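Local coordinates for protein endoglucanase (Mytilus edulis, PDB 1WC2) that hydrolyses internal beta-1,4-glucosidic linkages in cellulose and related beta-glucans, acting on soluble carboxymethylcellulose, and also possesses expansin activity, at residues G6-R10 / Y125-L129; S53-S59 / C113-Y119; L93-F97 / V140-W145; V155-S159 / P168-M172. One frame throughout, in Å; residues are numbered along the deposited sequence. Where two conformers were deposited one is given.

How the interactions relate
All four contacts dress the double-psi beta-barrel. Along the chain, interaction 2 is nested inside the loop closed by interaction 1, interaction 3 alternates with both, and interaction 4 follows them all. Interactions 1 and 2 lie about 13 Å apart between centres and touch: both use the long loop that leads into strand 129-134, and Tyr127 O lies 3.0 Å from Gln115 NE2, a probable hydrogen bond. Interactions 3 and 4, with centres about 18 Å apart, meet where Thr96 CG2 packs 3.5 Å from Val155 CG2. Loop 113-119 packs at one side of the barrel and 140-145 at the other, and interactions 1 and 4 likewise lie on opposite sides of the chain's centre.

Interaction 1 of 4, residues G6-R10 / Y125-L129; sequences GNPRR and YGYEL. With ACT (acetate ion), chain B.
Residues 6-10 run extended but irregular, while 125-129 is a bent loop with turn-like angles at Tyr125, Gly126 and Glu128; they pass in roughly the same direction, with CA-CA distances of 5.4 Å for Pro8-Gly126 and 5.2 Å for Arg9-Tyr127. The peptide bond before Pro8 is cis. A CB on Gly126 (phi/psi 102/1) would clash with Arg9 NE. One direct backbone hydrogen bond joins the segments, Arg9 N to Gly126 O at 2.9 Å; water 1 bridges Arg9 O (2.7 Å) and Glu128 N (2.8 Å). This surface contact ties the N-terminal loop before strand 10-11 to the loop entering strand 129-134 of the double-psi beta-barrel, which carries the probable proton donor Asp132. Arg9 (chi1 m) lays its aliphatic part over one face of the Tyr127 ring (chi1 m), with Arg9 CG 4.0 Å from the ring centroid in a CH-pi contact. Arg9 NE donates a weak hydrogen bond to Tyr125 O at 3.1 Å, while NH1 bonds to the carbonyl of Cys4. Pro8 CB packs 3.7 Å from Glu128 CB. Glu128 (chi1 p) bonds through OE2 to Ser15 and through OE1 to Gly120 N; water 2 lies 3.0 Å from Glu128 OE2 and 2.8 Å from Arg10 NH1. The same guanidinium grips an acetate, probably from the crystallisation liquor, Arg10 NE to O and Arg10 NH2 to OXT, each 2.9 Å.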
loop_
_atom_site.group_PDB
_atom_site.type_symbol
_atom_site.label_atom_id
_atom_site.label_comp_id
_atom_site.label_asym_id
_atom_site.label_seq_id
_atom_site.Cartn_x
_atom_site.Cartn_y
_atom_site.Cartn_z
ATOM N N GLY A 6 -0.612 -13.973 15.945
ATOM C CA GLY A 6 -1.162 -13.100 16.960
ATOM C C GLY A 6 -2.219 -12.157 16.414
ATOM O O GLY A 6 -2.538 -12.165 15.222
ATOM N N ASN A 7 -2.769 -11.344 17.307
ATOM C CA ASN A 7 -3.818 -10.391 16.975
ATOM C C ASN A 7 -3.400 -9.004 17.471
ATOM O O ASN A 7 -3.322 -8.787 18.698
ATOM C CB ASN A 7 -5.134 -10.807 17.637
ATOM C CG ASN A 7 -6.250 -9.811 17.398
ATOM O OD1 ASN A 7 -6.251 -9.083 16.404
ATOM N ND2 ASN A 7 -7.217 -9.786 18.309
ATOM N N PRO A 8 -3.097 -8.059 16.579
ATOM C CA PRO A 8 -2.949 -8.240 15.129
ATOM C C PRO A 8 -1.709 -9.077 14.806
ATOM O O PRO A 8 -0.854 -9.317 15.673
ATOM C CB PRO A 8 -2.801 -6.806 14.603
ATOM C CG PRO A 8 -2.761 -5.916 15.753
ATOM C CD PRO A 8 -2.829 -6.682 17.004
ATOM N N ARG A 9 -1.597 -9.463 13.540
ATOM C CA ARG A 9 -0.534 -10.328 13.074
ATOM C C ARG A 9 0.826 -9.627 13.162
ATOM O O ARG A 9 0.983 -8.498 12.693
ATOM C CB ARG A 9 -0.799 -10.734 11.613
ATOM C CG ARG A 9 -2.025 -11.574 11.367
ATOM C CD ARG A 9 -1.746 -13.061 11.361
ATOM N NE ARG A 9 -2.963 -13.873 11.283
ATOM C CZ ARG A 9 -2.987 -15.199 11.310
ATOM N NH1 ARG A 9 -1.858 -15.887 11.388
ATOM N NH2 ARG A 9 -4.147 -15.845 11.256
ATOM N N ARG A 10 1.805 -10.316 13.748
ATOM C CA ARG A 10 3.172 -9.813 13.917
ATOM C C ARG A 10 4.172 -10.914 13.568
ATOM O O ARG A 10 3.852 -12.102 13.608
ATOM C CB ARG A 10 3.393 -9.321 15.359
ATOM C CG ARG A 10 2.543 -8.101 15.732
ATOM C CD ARG A 10 2.595 -7.748 17.201
ATOM N NE ARG A 10 3.924 -7.354 17.658
ATOM C CZ ARG A 10 4.446 -6.147 17.505
ATOM N NH1 ARG A 10 3.796 -5.198 16.851
ATOM N NH2 ARG A 10 5.653 -5.893 17.991
ATOM N N TYR A 125 -8.112 -11.548 7.855
ATOM C CA TYR A 125 -6.955 -12.423 7.935
ATOM C C TYR A 125 -5.988 -12.042 9.078
ATOM O O TYR A 125 -4.936 -12.665 9.228
ATOM C CB TYR A 125 -6.248 -12.447 6.580
ATOM C CG TYR A 125 -7.080 -13.114 5.496
ATOM C CD1 TYR A 125 -7.725 -12.360 4.545
ATOM C CD2 TYR A 125 -7.227 -14.505 5.436
ATOM C CE1 TYR A 125 -8.480 -12.968 3.537
ATOM C CE2 TYR A 125 -7.989 -15.122 4.426
ATOM C CZ TYR A 125 -8.584 -14.347 3.484
ATOM O OH TYR A 125 -9.335 -14.944 2.483
ATOM N N GLY A 126 -6.350 -11.020 9.870
ATOM C CA GLY A 126 -5.636 -10.658 11.090
ATOM C C GLY A 126 -4.693 -9.463 11.022
ATOM O O GLY A 126 -4.065 -9.147 12.028
ATOM N N TYR A 127 -4.575 -8.799 9.877
ATOM C CA TYR A 127 -3.546 -7.768 9.687
ATOM C C TYR A 127 -4.037 -6.363 10.032
ATOM O O TYR A 127 -5.126 -5.966 9.603
ATOM C CB TYR A 127 -3.031 -7.784 8.240
ATOM C CG TYR A 127 -2.406 -9.107 7.851
ATOM C CD1 TYR A 127 -3.148 -10.088 7.211
ATOM C CD2 TYR A 127 -1.085 -9.398 8.166
ATOM C CE1 TYR A 127 -2.593 -11.329 6.891
ATOM C CE2 TYR A 127 -0.512 -10.629 7.849
ATOM C CZ TYR A 127 -1.274 -11.593 7.198
ATOM O OH TYR A 127 -0.769 -12.836 6.874
ATOM N N GLU A 128 -3.214 -5.605 10.778
ATOM C CA GLU A 128 -3.604 -4.243 11.187
ATOM C C GLU A 128 -3.484 -3.213 10.060
ATOM O O GLU A 128 -4.018 -2.119 10.223
ATOM C CB GLU A 128 -2.911 -3.760 12.491
ATOM C CG GLU A 128 -1.432 -3.465 12.403
ATOM C CD GLU A 128 -0.850 -2.918 13.718
ATOM O OE1 GLU A 128 -1.589 -2.424 14.598
ATOM O OE2 GLU A 128 0.373 -2.993 13.921
ATOM N N LEU A 129 -2.794 -3.551 8.958
ATOM C CA LEU A 129 -2.666 -2.687 7.775
ATOM C C LEU A 129 -2.797 -3.562 6.526
ATOM O O LEU A 129 -2.308 -4.699 6.508
ATOM C CB LEU A 129 -1.296 -1.979 7.770
ATOM C CG LEU A 129 -0.965 -1.118 6.542
ATOM C CD1 LEU A 129 -1.939 0.046 6.390
ATOM C CD2 LEU A 129 0.475 -0.607 6.631
HETATM C C ACT B . 5.949 -9.091 20.049
HETATM O O ACT B . 5.018 -9.492 19.311
HETATM O OXT ACT B . 6.586 -8.074 19.708
HETATM C CH3 ACT B . 6.300 -9.799 21.327
HETATM O O HOH W 1 -0.811 -6.829 11.461
HETATM O O HOH W 2 1.078 -4.926 16.046
#

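Interaction 2 of 4, residues S53-S59 / C113-Y119; sequences SQMYFDS and CNQGSQY
Gln118, Met55 and Tyr56 bury most of this contact, in which the short helix 54-57 rests against the irregular loop 113-119. CA atoms approach to 4.6 Å at Met55-Gln118 and 4.5 Å at Ser53-Cys113. Gln118 (chi1 t, chi2 t) extends past the helix so that its NE2 donates to Met55 O at 2.9 Å; the same amide also bonds Gln67. Met55 (m, m, m) folds over the loop backbone, its CG 3.4 Å from Gln115 O and its CB 3.5 Å from Ser117 O. Helix and loop thus pack together at one end of the double-psi beta-barrel, beside strand 129-134, and the disulfide of Cys113 with Cys103 fixes the loop near the probable proton donor Asp132. Tyr56 (chi1 t) stacks on His68 and places CD1 4.0 Å from Gln118 CG and CE1 4.0 Å from Tyr119 CE2. Its hydroxyl bonds Gln71, while water 5 joins Tyr56 OH and Tyr119 OH, 2.7 Å from each. Water 4 sits 2.9 Å from Met55 N and 2.8 Å from Gln115 O.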
loop_
_atom_site.group_PDB
_atom_site.type_symbol
_atom_site.label_atom_id
_atom_site.label_comp_id
_atom_site.label_asym_id
_atom_site.label_seq_id
_atom_site.Cartn_x
_atom_site.Cartn_y
_atom_site.Cartn_z
ATOM N N SER A 53 -5.627 0.832 3.243
ATOM C CA SER A 53 -6.868 0.528 3.923
ATOM C C SER A 53 -7.373 1.774 4.681
ATOM O O SER A 53 -6.580 2.570 5.219
ATOM C CB SER A 53 -6.677 -0.692 4.840
ATOM O OG SER A 53 -5.539 -0.571 5.689
ATOM N N GLN A 54 -8.702 1.936 4.717
ATOM C CA GLN A 54 -9.343 3.190 5.130
ATOM C C GLN A 54 -8.801 3.805 6.414
ATOM O O GLN A 54 -8.462 4.991 6.429
ATOM C CB GLN A 54 -10.864 2.989 5.266
ATOM C CG GLN A 54 -11.611 4.204 5.887
ATOM C CD GLN A 54 -11.659 5.438 4.973
ATOM O OE1 GLN A 54 -12.435 5.463 4.008
ATOM N NE2 GLN A 54 -10.851 6.459 5.276
ATOM N N MET A 55 -8.772 3.059 7.507
ATOM C CA MET A 55 -8.410 3.700 8.776
ATOM C C MET A 55 -6.942 4.145 8.821
ATOM O O MET A 55 -6.610 5.105 9.527
ATOM C CB MET A 55 -8.720 2.781 9.957
ATOM C CG MET A 55 -10.163 2.811 10.390
ATOM S SD MET A 55 -10.586 4.409 11.115
ATOM C CE MET A 55 -9.679 4.557 12.347
ATOM N N TYR A 56 -6.070 3.489 8.052
ATOM C CA TYR A 56 -4.702 3.986 7.883
ATOM C C TYR A 56 -4.619 5.189 6.937
ATOM O O TYR A 56 -3.897 6.164 7.205
ATOM C CB TYR A 56 -3.721 2.878 7.431
ATOM C CG TYR A 56 -2.287 3.346 7.645
ATOM C CD1 TYR A 56 -1.707 3.292 8.915
ATOM C CD2 TYR A 56 -1.539 3.937 6.622
ATOM C CE1 TYR A 56 -0.436 3.787 9.160
ATOM C CE2 TYR A 56 -0.248 4.434 6.860
ATOM C CZ TYR A 56 0.290 4.351 8.138
ATOM O OH TYR A 56 1.552 4.852 8.421
ATOM N N PHE A 57 -5.364 5.151 5.843
ATOM C CA PHE A 57 -5.452 6.302 4.945
ATOM C C PHE A 57 -5.812 7.577 5.726
ATOM O O PHE A 57 -5.185 8.640 5.566
ATOM C CB PHE A 57 -6.489 6.000 3.845
ATOM C CG PHE A 57 -6.688 7.125 2.851
ATOM C CD1 PHE A 57 -5.832 7.280 1.772
ATOM C CD2 PHE A 57 -7.723 8.032 3.012
ATOM C CE1 PHE A 57 -6.026 8.328 0.865
ATOM C CE2 PHE A 57 -7.916 9.072 2.108
ATOM C CZ PHE A 57 -7.072 9.226 1.045
ATOM N N ASP A 58 -6.829 7.452 6.568
ATOM C CA ASP A 58 -7.300 8.546 7.410
ATOM C C ASP A 58 -8.175 8.000 8.541
ATOM O O ASP A 58 -9.239 7.423 8.290
ATOM C CB ASP A 58 -8.124 9.560 6.614
ATOM C CG ASP A 58 -8.301 10.836 7.383
ATOM O OD1 ASP A 58 -9.362 10.985 8.050
ATOM O OD2 ASP A 58 -7.384 11.690 7.392
ATOM N N SER A 59 -7.748 8.209 9.784
ATOM C CA SER A 59 -8.457 7.664 10.943
ATOM C C SER A 59 -9.809 8.342 11.176
ATOM O O SER A 59 -10.676 7.769 11.843
ATOM C CB SER A 59 -7.595 7.778 12.202
ATOM O OG SER A 59 -7.461 9.123 12.570
ATOM N N CYS A 113 -9.721 -4.502 3.948
ATOM C CA CYS A 113 -9.541 -3.083 4.300
ATOM C C CYS A 113 -10.496 -2.633 5.399
ATOM O O CYS A 113 -10.734 -1.432 5.588
ATOM C CB CYS A 113 -9.675 -2.218 3.045
ATOM S SG CYS A 113 -8.304 -2.582 1.913
ATOM N N ASN A 114 -10.968 -3.609 6.168
ATOM C CA ASN A 114 -12.015 -3.433 7.178
ATOM C C ASN A 114 -11.507 -3.278 8.622
ATOM O O ASN A 114 -12.275 -3.464 9.564
ATOM C CB ASN A 114 -13.017 -4.607 7.089
ATOM C CG ASN A 114 -12.389 -5.946 7.454
ATOM O OD1 ASN A 114 -11.318 -6.317 6.930
ATOM N ND2 ASN A 114 -13.051 -6.688 8.343
ATOM N N GLN A 115 -10.243 -2.913 8.817
ATOM C CA GLN A 115 -9.743 -2.629 10.168
ATOM C C GLN A 115 -10.593 -1.530 10.799
ATOM O O GLN A 115 -10.898 -0.540 10.161
ATOM C CB GLN A 115 -8.290 -2.157 10.125
ATOM C CG GLN A 115 -7.264 -3.160 9.579
ATOM C CD GLN A 115 -7.158 -3.235 8.050
ATOM O OE1 GLN A 115 -7.890 -2.545 7.316
ATOM N NE2 GLN A 115 -6.231 -4.072 7.570
ATOM N N GLY A 116 -10.916 -1.678 12.079
ATOM C CA GLY A 116 -11.752 -0.719 12.785
ATOM C C GLY A 116 -11.051 0.511 13.334
ATOM O O GLY A 116 -11.709 1.486 13.715
ATOM N N SER A 117 -9.724 0.478 13.373
ATOM C CA SER A 117 -8.906 1.557 13.931
ATOM C C SER A 117 -7.619 1.676 13.119
ATOM O O SER A 117 -7.261 0.762 12.365
ATOM C CB SER A 117 -8.614 1.272 15.409
ATOM O OG SER A 117 -8.015 -0.004 15.558
ATOM N N GLN A 118 -6.924 2.801 13.267
ATOM C CA GLN A 118 -5.708 3.054 12.485
ATOM C C GLN A 118 -4.594 2.081 12.828
ATOM O O GLN A 118 -3.877 1.615 11.931
ATOM C CB GLN A 118 -5.222 4.497 12.654
ATOM C CG GLN A 118 -3.990 4.810 11.784
ATOM C CD GLN A 118 -3.771 6.289 11.525
ATOM O OE1 GLN A 118 -2.981 6.941 12.221
ATOM N NE2 GLN A 118 -4.462 6.828 10.533
ATOM N N TYR A 119 -4.459 1.782 14.121
ATOM C CA TYR A 119 -3.537 0.762 14.627
ATOM C C TYR A 119 -4.329 -0.203 15.514
ATOM O O TYR A 119 -5.364 0.140 16.053
ATOM C CB TYR A 119 -2.367 1.388 15.433
ATOM C CG TYR A 119 -1.600 2.452 14.678
ATOM C CD1 TYR A 119 -1.926 3.789 14.806
ATOM C CD2 TYR A 119 -0.568 2.119 13.808
ATOM C CE1 TYR A 119 -1.254 4.777 14.095
ATOM C CE2 TYR A 119 0.112 3.098 13.092
ATOM C CZ TYR A 119 -0.240 4.424 13.241
ATOM O OH TYR A 119 0.428 5.400 12.529
HETATM O O HOH W 3 -6.812 0.546 7.806
HETATM O O HOH W 4 -9.751 0.295 7.725
HETATM O O HOH W 5 2.551 4.987 10.945
#

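Interaction 3 of 4, residues L93-F97 / V140-W145; sequences LSKTF and VTGMGW
Strand 94-100 of the double-psi beta-barrel and Leu93 just before it present a hollow between the side chains of Leu93, Lys95 and Phe97, and the loop 140-145 fills it with the indole of Trp145. No hydrogen bond crosses the gap; the backbones stand well apart, CA atoms no nearer than 9.2 Å at Leu93-Trp145. The loop opens with a 3-10 turn at 141-143, Met143 N donating to Val140 O at 3.1 Å, and Gly144 at phi/psi 79/13 turns the chain so that Trp145 (chi1 m) projects toward the strand. Its six-membered ring enters furthest: Trp145 CH2 lies 3.8 Å from Lys95 N and Trp145 CZ3 3.9 Å from Phe97 CE1, at the edge of the phenyl ring. Val140 CG2 meets that ring at another point of its edge, 4.0 Å from Phe97 CE2. Leu93 (m, t) borders the pyrrole part of the indole. Lys95 points toward the loop, then bends off to its salt bridge with Asp164, leaving its CG 3.6 Å from Met143 SD.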
loop_
_atom_site.group_PDB
_atom_site.type_symbol
_atom_site.label_atom_id
_atom_site.label_comp_id
_atom_site.label_asym_id
_atom_site.label_seq_id
_atom_site.Cartn_x
_atom_site.Cartn_y
_atom_site.Cartn_z
ATOM N N LEU A 93 12.949 -9.759 0.660
ATOM C CA LEU A 93 12.875 -8.817 -0.448
ATOM C C LEU A 93 12.153 -7.566 0.035
ATOM O O LEU A 93 11.242 -7.648 0.865
ATOM C CB LEU A 93 12.117 -9.409 -1.625
ATOM C CG LEU A 93 12.698 -10.689 -2.236
ATOM C CD1 LEU A 93 11.786 -11.183 -3.334
ATOM C CD2 LEU A 93 14.088 -10.451 -2.777
ATOM N N SER A 94 12.533 -6.411 -0.494
ATOM C CA SER A 94 11.915 -5.171 -0.044
ATOM C C SER A 94 11.875 -4.063 -1.088
ATOM O O SER A 94 12.870 -3.811 -1.784
ATOM C CB SER A 94 12.618 -4.636 1.205
ATOM O OG SER A 94 13.896 -4.115 0.891
ATOM N N LYS A 95 10.735 -3.375 -1.132
ATOM C CA LYS A 95 10.548 -2.188 -1.954
ATOM C C LYS A 95 9.687 -1.202 -1.157
ATOM O O LYS A 95 8.977 -1.599 -0.220
ATOM C CB LYS A 95 9.844 -2.513 -3.283
ATOM C CG LYS A 95 10.663 -3.316 -4.297
ATOM C CD LYS A 95 11.899 -2.577 -4.781
ATOM C CE LYS A 95 12.614 -3.333 -5.901
ATOM N NZ LYS A 95 13.916 -2.715 -6.258
ATOM N N THR A 96 9.730 0.064 -1.559
ATOM C CA THR A 96 8.992 1.134 -0.901
ATOM C C THR A 96 7.888 1.680 -1.820
ATOM O O THR A 96 8.125 1.946 -3.013
ATOM C CB THR A 96 9.969 2.244 -0.486
ATOM O OG1 THR A 96 10.840 1.763 0.545
ATOM C CG2 THR A 96 9.251 3.454 0.115
ATOM N N PHE A 97 6.701 1.863 -1.246
ATOM C CA PHE A 97 5.502 2.284 -1.958
ATOM C C PHE A 97 4.994 3.596 -1.381
ATOM O O PHE A 97 4.871 3.744 -0.168
ATOM C CB PHE A 97 4.413 1.204 -1.847
ATOM C CG PHE A 97 4.814 -0.116 -2.449
ATOM C CD1 PHE A 97 5.629 -0.991 -1.744
ATOM C CD2 PHE A 97 4.399 -0.478 -3.722
ATOM C CE1 PHE A 97 6.043 -2.193 -2.301
ATOM C CE2 PHE A 97 4.805 -1.692 -4.282
ATOM C CZ PHE A 97 5.628 -2.546 -3.569
ATOM N N VAL A 140 5.013 -5.163 -9.723
ATOM C CA VAL A 140 5.070 -6.003 -8.526
ATOM C C VAL A 140 5.200 -7.489 -8.887
ATOM O O VAL A 140 6.103 -8.155 -8.409
ATOM C CB VAL A 140 3.884 -5.731 -7.563
ATOM C CG1 VAL A 140 3.988 -6.596 -6.307
ATOM C CG2 VAL A 140 3.846 -4.247 -7.179
ATOM N N THR A 141 4.330 -8.021 -9.755
ATOM C CA THR A 141 4.437 -9.439 -10.131
ATOM C C THR A 141 5.713 -9.748 -10.928
ATOM O O THR A 141 6.173 -10.879 -10.901
ATOM C CB THR A 141 3.228 -9.938 -10.911
ATOM O OG1 THR A 141 2.861 -8.978 -11.911
ATOM C CG2 THR A 141 2.005 -10.106 -9.996
ATOM N N GLY A 142 6.305 -8.750 -11.590
ATOM C CA GLY A 142 7.573 -8.933 -12.283
ATOM C C GLY A 142 8.708 -9.324 -11.344
ATOM O O GLY A 142 9.683 -9.953 -11.777
ATOM N N MET A 143 8.586 -8.937 -10.061
ATOM C CA MET A 143 9.536 -9.325 -9.014
ATOM C C MET A 143 9.200 -10.662 -8.356
ATOM O O MET A 143 9.847 -11.058 -7.394
ATOM C CB MET A 143 9.540 -8.297 -7.882
ATOM C CG MET A 143 9.838 -6.896 -8.284
ATOM S SD MET A 143 10.070 -5.799 -6.854
ATOM C CE MET A 143 8.401 -5.660 -6.182
ATOM N N GLY A 144 8.175 -11.352 -8.841
ATOM C CA GLY A 144 7.743 -12.583 -8.205
ATOM C C GLY A 144 6.898 -12.362 -6.956
ATOM O O GLY A 144 6.681 -13.295 -6.194
ATOM N N TRP A 145 6.433 -11.134 -6.744
ATOM C CA TRP A 145 5.557 -10.836 -5.602
ATOM C C TRP A 145 4.076 -11.057 -5.984
ATOM O O TRP A 145 3.457 -10.215 -6.661
ATOM C CB TRP A 145 5.713 -9.386 -5.151
ATOM C CG TRP A 145 6.996 -8.965 -4.465
ATOM C CD1 TRP A 145 8.271 -9.441 -4.666
ATOM C CD2 TRP A 145 7.117 -7.882 -3.532
ATOM N NE1 TRP A 145 9.157 -8.743 -3.874
ATOM C CE2 TRP A 145 8.476 -7.776 -3.174
ATOM C CE3 TRP A 145 6.196 -6.995 -2.942
ATOM C CZ2 TRP A 145 8.938 -6.819 -2.261
ATOM C CZ3 TRP A 145 6.651 -6.048 -2.040
ATOM C CH2 TRP A 145 8.009 -5.971 -1.703
#

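Interaction 4 of 4, residues V155-S159 / P168-M172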
loop_
_atom_site.group_PDB
_atom_site.type_symbol
_atom_site.label_atom_id
_atom_site.label_comp_id
_atom_site.label_asym_id
_atom_site.label_seq_id
_atom_site.Cartn_x
_atom_site.Cartn_y
_atom_site.Cartn_z
ATOM N N VAL A 155 9.190 5.265 5.894
ATOM C CA VAL A 155 10.508 5.721 5.452
ATOM C C VAL A 155 10.392 7.024 4.655
ATOM O O VAL A 155 9.306 7.410 4.216
ATOM C CB VAL A 155 11.217 4.652 4.582
ATOM C CG1 VAL A 155 11.527 3.402 5.397
ATOM C CG2 VAL A 155 10.390 4.294 3.354
ATOM N N ASN A 156 11.522 7.708 4.478
ATOM C CA ASN A 156 11.620 8.907 3.646
ATOM C C ASN A 156 11.587 8.520 2.172
ATOM O O ASN A 156 12.402 7.730 1.714
ATOM C CB ASN A 156 12.929 9.636 3.969
ATOM C CG ASN A 156 13.031 10.989 3.298
ATOM O OD1 ASN A 156 12.970 11.095 2.085
ATOM N ND2 ASN A 156 13.193 12.029 4.093
ATOM N N CYS A 157 10.625 9.073 1.434
ATOM C CA CYS A 157 10.456 8.773 0.012
ATOM C C CYS A 157 11.714 9.054 -0.821
ATOM O O CYS A 157 12.040 8.297 -1.735
ATOM C CB CYS A 157 9.307 9.610 -0.559
ATOM S SG CYS A 157 7.668 9.294 0.158
ATOM N N ASP A 158 12.389 10.159 -0.533
ATOM C CA ASP A 158 13.557 10.545 -1.330
ATOM C C ASP A 158 14.698 9.540 -1.225
ATOM O O ASP A 158 15.329 9.200 -2.230
ATOM C CB ASP A 158 14.056 11.926 -0.913
ATOM C CG ASP A 158 13.108 13.035 -1.298
ATOM O OD1 ASP A 158 12.355 12.873 -2.284
ATOM O OD2 ASP A 158 13.051 14.102 -0.652
ATOM N N SER A 159 14.938 9.047 -0.013
ATOM C CA SER A 159 15.999 8.068 0.218
ATOM C C SER A 159 15.776 6.804 -0.601
ATOM O O SER A 159 16.712 6.253 -1.181
ATOM C CB SER A 159 16.112 7.723 1.706
ATOM O OG SER A 159 16.345 8.892 2.465
ATOM N N PRO A 168 8.128 6.977 -5.958
ATOM C CA PRO A 168 8.092 8.431 -6.178
ATOM C C PRO A 168 8.824 9.233 -5.105
ATOM O O PRO A 168 8.840 8.859 -3.935
ATOM C CB PRO A 168 6.594 8.750 -6.175
ATOM C CG PRO A 168 5.948 7.465 -6.549
ATOM C CD PRO A 168 6.765 6.430 -5.824
ATOM N N SER A 169 9.409 10.351 -5.522
ATOM C CA SER A 169 10.032 11.311 -4.620
ATOM C C SER A 169 9.009 12.233 -3.950
ATOM O O SER A 169 7.860 12.358 -4.390
ATOM C CB SER A 169 11.025 12.170 -5.408
ATOM O OG SER A 169 10.316 12.963 -6.336
ATOM N N ASN A 170 9.436 12.912 -2.898
ATOM C CA ASN A 170 8.609 13.944 -2.290
ATOM C C ASN A 170 8.242 15.061 -3.278
ATOM O O ASN A 170 7.130 15.575 -3.240
ATOM C CB ASN A 170 9.282 14.516 -1.040
ATOM C CG ASN A 170 9.370 13.497 0.099
ATOM O OD1 ASN A 170 8.407 12.766 0.377
ATOM N ND2 ASN A 170 10.524 13.432 0.756
ATOM N N SER A 171 9.172 15.425 -4.159
ATOM C CA SER A 171 8.896 16.405 -5.211
ATOM C C SER A 171 7.716 15.977 -6.091
ATOM O O SER A 171 6.870 16.792 -6.448
ATOM C CB SER A 171 10.137 16.608 -6.088
ATOM O OG SER A 171 9.842 17.411 -7.224
ATOM N N MET A 172 7.684 14.706 -6.464
ATOM C CA MET A 172 6.576 14.171 -7.242
ATOM C C MET A 172 5.256 14.273 -6.490
ATOM O O MET A 172 4.243 14.690 -7.071
ATOM C CB MET A 172 6.865 12.733 -7.676
ATOM C CG MET A 172 7.972 12.688 -8.736
ATOM S SD MET A 172 8.793 11.118 -8.933
ATOM C CE MET A 172 7.661 10.363 -9.613
HETATM O O HOH W 6 8.919 11.183 2.733
HETATM O O HOH W 7 12.084 15.300 -3.669
#
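Val155, which shares a backbone hydrogen bond with Cys72, leads the chain out of the barrel and into a helix. Asn156 is the N-cap of helix 157-163: its OD1 accepts from Asp158 N at 2.8 Å. Cys157 then turns its CB toward the other segment, 3.5 Å from Pro168 O, which is buried without a polar partner in the model, and 3.4 Å from Asn170 OD1. A water links the two segments at this point, 3.0 Å from Cys157 N and 2.9 Å from Asn170 OD1. The disulfide of Cys157 with Cys72 fastens the start of helix 157-163 to strand 72-78 of the double-psi beta-barrel, and the contact brings the start of helix 170-173 against that helix start, away from the probable catalytic residues. Asp158 (chi1 m) makes the direct polar link between the two: Asp158 OD1 accepts from the backbone N of Asn170, the first residue of helix 170-173, at 3.0 Å, and Asp158 OD2 accepts a weak bond from Asn170 ND2, also at 3.0 Å. A second water extends this link, 2.8 Å from Asp158 OD1 and 3.0 Å from Ser171 N. Helix 170-173 begins with a capping box, in which Ser169 OG (chi1 p) accepts from Met172 N at 3.2 Å and Ser169 N donates weakly to Met172 SD at 3.6 Å, while Ser169 CB approaches Asp158 OD1 to 3.5 Å.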